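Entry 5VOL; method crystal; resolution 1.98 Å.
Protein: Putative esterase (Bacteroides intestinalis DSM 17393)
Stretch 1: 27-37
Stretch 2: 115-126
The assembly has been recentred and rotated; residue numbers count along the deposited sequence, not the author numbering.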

# COMPACT_ATOMS: atom_id res chain seq x y z
N ALA C 27 28.19 -19.86 -11.57
CA ALA C 27 27.19 -19.20 -12.38
C ALA C 27 26.69 -17.94 -11.66
O ALA C 27 26.73 -17.84 -10.44
CB ALA C 27 26.03 -20.14 -12.69
N TYR C 28 26.20 -16.99 -12.44
CA TYR C 28 25.58 -15.80 -11.88
C TYR C 28 24.54 -15.29 -12.85
O TYR C 28 24.57 -15.62 -14.04
CB TYR C 28 26.62 -14.72 -11.59
CG TYR C 28 27.28 -14.17 -12.84
CD1 TYR C 28 28.45 -14.73 -13.33
CD2 TYR C 28 26.74 -13.08 -13.51
CE1 TYR C 28 29.06 -14.23 -14.47
CE2 TYR C 28 27.34 -12.57 -14.64
CZ TYR C 28 28.50 -13.15 -15.12
OH TYR C 28 29.10 -12.64 -16.25
N THR C 29 23.60 -14.50 -12.34
CA THR C 29 22.54 -13.93 -13.16
C THR C 29 22.52 -12.44 -12.89
O THR C 29 22.51 -12.00 -11.74
CB THR C 29 21.16 -14.55 -12.82
OG1 THR C 29 21.21 -15.97 -13.00
CG2 THR C 29 20.06 -13.97 -13.71
N VAL C 30 22.55 -11.64 -13.95
CA VAL C 30 22.67 -10.20 -13.76
C VAL C 30 21.55 -9.49 -14.51
O VAL C 30 21.17 -9.90 -15.61
CB VAL C 30 24.05 -9.68 -14.24
CG1 VAL C 30 24.30 -10.08 -15.68
CG2 VAL C 30 24.14 -8.17 -14.08
N PHE C 31 20.99 -8.45 -13.88
CA PHE C 31 20.06 -7.56 -14.56
C PHE C 31 20.81 -6.38 -15.18
O PHE C 31 21.56 -5.71 -14.49
CB PHE C 31 19.00 -7.03 -13.58
CG PHE C 31 18.22 -5.85 -14.10
CD1 PHE C 31 17.05 -6.04 -14.83
CD2 PHE C 31 18.65 -4.55 -13.86
CE1 PHE C 31 16.32 -4.94 -15.32
CE2 PHE C 31 17.94 -3.44 -14.34
CZ PHE C 31 16.77 -3.64 -15.07
N LEU C 32 20.59 -6.13 -16.47
CA LEU C 32 21.21 -5.00 -17.14
C LEU C 32 20.16 -3.96 -17.55
O LEU C 32 19.22 -4.29 -18.26
CB LEU C 32 21.99 -5.47 -18.37
CG LEU C 32 23.04 -6.57 -18.14
CD1 LEU C 32 23.57 -7.01 -19.49
CD2 LEU C 32 24.16 -6.06 -17.27
N PRO C 33 20.34 -2.71 -17.13
CA PRO C 33 19.41 -1.61 -17.44
C PRO C 33 19.11 -1.45 -18.94
O PRO C 33 19.90 -1.85 -19.80
CB PRO C 33 20.14 -0.37 -16.92
CG PRO C 33 21.06 -0.88 -15.87
CD PRO C 33 21.45 -2.27 -16.26
N LYS C 34 17.98 -0.83 -19.24
CA LYS C 34 17.56 -0.56 -20.61
C LYS C 34 18.58 0.27 -21.39
O LYS C 34 18.74 0.10 -22.60
CB LYS C 34 16.19 0.15 -20.61
CG LYS C 34 15.70 0.53 -21.98
CD LYS C 34 14.46 1.45 -21.92
CE LYS C 34 13.17 0.66 -21.94
NZ LYS C 34 11.98 1.56 -22.08
N SER C 35 19.28 1.16 -20.69
CA SER C 35 20.28 2.02 -21.31
C SER C 35 21.65 1.37 -21.51
O SER C 35 22.57 2.00 -22.04
CB SER C 35 20.47 3.29 -20.48
OG SER C 35 21.09 2.98 -19.24
N PHE C 36 21.80 0.11 -21.09
CA PHE C 36 23.14 -0.49 -21.05
C PHE C 36 23.77 -0.55 -22.44
O PHE C 36 24.92 -0.17 -22.61
CB PHE C 36 23.09 -1.88 -20.42
CG PHE C 36 24.45 -2.47 -20.12
CD1 PHE C 36 25.05 -3.33 -21.01
CD2 PHE C 36 25.11 -2.15 -18.95
CE1 PHE C 36 26.31 -3.88 -20.74
CE2 PHE C 36 26.36 -2.69 -18.67
CZ PHE C 36 26.96 -3.55 -19.57
N GLU C 37 23.00 -0.98 -23.44
CA GLU C 37 23.49 -1.08 -24.82
C GLU C 37 23.43 0.25 -25.55
O GLU C 37 24.01 0.40 -26.63
CB GLU C 37 22.66 -2.11 -25.59
CG GLU C 37 22.70 -3.52 -25.03
CD GLU C 37 24.08 -4.12 -25.09
OE1 GLU C 37 25.01 -3.45 -25.59
OE2 GLU C 37 24.23 -5.28 -24.64
N GLU C 115 37.50 -12.10 -6.38
CA GLU C 115 37.29 -12.57 -7.75
C GLU C 115 35.96 -12.07 -8.36
O GLU C 115 35.94 -11.47 -9.44
CB GLU C 115 37.32 -14.09 -7.82
CG GLU C 115 38.68 -14.73 -7.51
CD GLU C 115 38.64 -16.25 -7.64
OE1 GLU C 115 37.69 -16.87 -7.11
OE2 GLU C 115 39.55 -16.82 -8.28
N PHE C 116 34.86 -12.33 -7.67
CA PHE C 116 33.54 -12.04 -8.24
C PHE C 116 33.29 -10.55 -8.37
O PHE C 116 33.00 -10.07 -9.46
CB PHE C 116 32.43 -12.68 -7.40
CG PHE C 116 31.06 -12.59 -8.03
CD1 PHE C 116 30.78 -13.26 -9.20
CD2 PHE C 116 30.05 -11.83 -7.44
CE1 PHE C 116 29.51 -13.19 -9.79
CE2 PHE C 116 28.78 -11.75 -8.01
CZ PHE C 116 28.51 -12.42 -9.19
N LEU C 117 33.43 -9.82 -7.27
CA LEU C 117 33.10 -8.38 -7.27
C LEU C 117 33.95 -7.59 -8.28
O LEU C 117 33.41 -6.82 -9.07
CB LEU C 117 33.25 -7.82 -5.86
CG LEU C 117 32.75 -6.40 -5.62
CD1 LEU C 117 32.18 -6.27 -4.22
CD2 LEU C 117 33.89 -5.40 -5.82
N PRO C 118 35.29 -7.79 -8.29
CA PRO C 118 36.07 -7.04 -9.29
C PRO C 118 35.69 -7.38 -10.73
O PRO C 118 35.64 -6.48 -11.57
CB PRO C 118 37.52 -7.47 -8.99
CG PRO C 118 37.50 -7.79 -7.54
CD PRO C 118 36.15 -8.43 -7.28
N TYR C 119 35.43 -8.64 -11.01
CA TYR C 119 35.07 -9.06 -12.37
C TYR C 119 33.74 -8.47 -12.81
O TYR C 119 33.60 -7.99 -13.93
CB TYR C 119 35.02 -10.59 -12.44
CG TYR C 119 34.22 -11.16 -13.59
CD1 TYR C 119 32.89 -11.47 -13.44
CD2 TYR C 119 34.81 -11.43 -14.83
CE1 TYR C 119 32.14 -12.01 -14.46
CE2 TYR C 119 34.06 -11.99 -15.88
CZ TYR C 119 32.72 -12.27 -15.67
OH TYR C 119 31.92 -12.82 -16.66
N ILE C 120 32.74 -8.53 -11.93
CA ILE C 120 31.41 -8.02 -12.23
C ILE C 120 31.45 -6.51 -12.46
O ILE C 120 30.89 -6.00 -13.43
CB ILE C 120 30.41 -8.33 -11.08
CG1 ILE C 120 30.04 -9.81 -11.07
CG2 ILE C 120 29.14 -7.48 -11.20
CD1 ILE C 120 29.34 -10.29 -12.32
N GLU C 121 32.11 -5.80 -11.55
CA GLU C 121 32.02 -4.34 -11.55
C GLU C 121 32.81 -3.72 -12.68
O GLU C 121 32.51 -2.60 -13.10
CB GLU C 121 32.46 -3.79 -10.20
CG GLU C 121 31.46 -4.17 -9.13
CD GLU C 121 31.70 -3.51 -7.81
OE1 GLU C 121 32.62 -2.66 -7.70
OE2 GLU C 121 30.95 -3.83 -6.87
N LYS C 122 33.78 -4.46 -13.22
CA LYS C 122 34.47 -4.05 -14.44
C LYS C 122 33.65 -4.41 -15.68
O LYS C 122 33.45 -3.58 -16.56
CB LYS C 122 35.85 -4.72 -14.52
CG LYS C 122 36.54 -4.54 -15.86
CD LYS C 122 37.95 -5.16 -15.83
CE LYS C 122 38.62 -5.11 -17.19
NZ LYS C 122 39.98 -5.74 -17.18
N LYS C 123 33.15 -5.63 -15.74
CA LYS C 123 32.46 -6.09 -16.94
C LYS C 123 31.15 -5.35 -17.17
O LYS C 123 30.78 -5.08 -18.31
CB LYS C 123 32.18 -7.59 -16.84
CG LYS C 123 31.40 -8.15 -18.01
CD LYS C 123 31.63 -9.65 -18.13
CE LYS C 123 31.04 -10.21 -19.41
NZ LYS C 123 31.45 -11.61 -19.61
N TYR C 124 30.44 -5.02 -16.10
CA TYR C 124 29.11 -4.43 -16.25
C TYR C 124 29.09 -2.96 -15.83
O TYR C 124 28.04 -2.41 -15.48
CB TYR C 124 28.08 -5.26 -15.46
CG TYR C 124 28.01 -6.68 -15.98
CD1 TYR C 124 27.46 -6.95 -17.23
CD2 TYR C 124 28.52 -7.74 -15.24
CE1 TYR C 124 27.42 -8.23 -17.72
CE2 TYR C 124 28.49 -9.03 -15.73
CZ TYR C 124 27.93 -9.28 -16.97
OH TYR C 124 27.87 -10.56 -17.48
N ARG C 125 30.26 -2.33 -15.88
CA ARG C 125 30.41 -0.88 -15.76
C ARG C 125 29.78 -0.28 -14.50
O ARG C 125 28.97 0.65 -14.57
CB ARG C 125 29.83 -0.19 -17.00
CG ARG C 125 30.04 -0.97 -18.28
CD ARG C 125 29.99 -0.07 -19.50
NE ARG C 125 28.76 0.71 -19.56
CZ ARG C 125 27.74 0.44 -20.38
NH1 ARG C 125 27.79 -0.59 -21.20
NH2 ARG C 125 26.68 1.23 -20.37
N VAL C 126 30.15 -0.84 -13.36
CA VAL C 126 29.69 -0.35 -12.07
C VAL C 126 30.58 0.80 -11.62
O VAL C 126 31.78 0.78 -11.85
CB VAL C 126 29.69 -1.49 -11.03
CG1 VAL C 126 29.62 -0.94 -9.62
CG2 VAL C 126 28.55 -2.49 -11.32

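Strand 27-32 and helix 115-123 run in roughly the same direction, their axes 31° apart and 11.8 Å at closest approach, a gap bridged by side chains. Along the strand Tyr 28, Val 30 and Leu 32 point toward the second stretch, while Ala 27 and Thr 29 point away, as the alternation of a strand requires.

Two hydroxyl-to-hydroxyl hydrogen bonds lie at one end of the buried Tyr 28 side chain, which reaches across with chi1 in p: Tyr 28 OH meets Tyr 124 OH at 2.7 Å and Tyr 119 OH at 2.9 Å, so one phenol ties the strand to two tyrosines. Lys 123 NZ extends the network by donating to Tyr 119 OH at 3.2 Å. Tyrosine suits these places because its ring packs against apolar neighbours while its hydroxyl finds a polar partner at the far end.

Apolar packing surrounds the same rings. Ile 120 CD1 sits over one face of the Tyr 28 ring, 4.0 Å from its centroid, in a CH-pi contact. Phe 116 directs its edge toward the Tyr 28 ring in an offset edge-to-face pair, and Phe 116 CE1 also lies 3.7 Å from Tyr 28 CB. The Tyr 124 ring is met over one face by Val 30 CG1, 3.9 Å from Tyr 124 CZ, and Leu 32 CD2 approaches Tyr 124 CD1 to 3.4 Å. Branched aliphatic side chains suit these places: methyl groups of Ile 120 and Val 30 lie over a face of the buried rings of Tyr 28 and Tyr 124.

Beyond the strand, a type I turn from Pro 33 to Phe 36 brings Phe 36 to the segment following the helix. The guanidinium of Arg 125 lies flat on the Phe 36 ring, planes at 18°, in a cation-pi stack; Arg 125 CZ lies 4.0 Å from the centroid of the Phe 36 ring. Arg 125 NH1 and NH2 each donate to Phe 36 O at 3.2 Å; arginine's planar, multidentate group thus grips both the ring and the carbonyl of one residue.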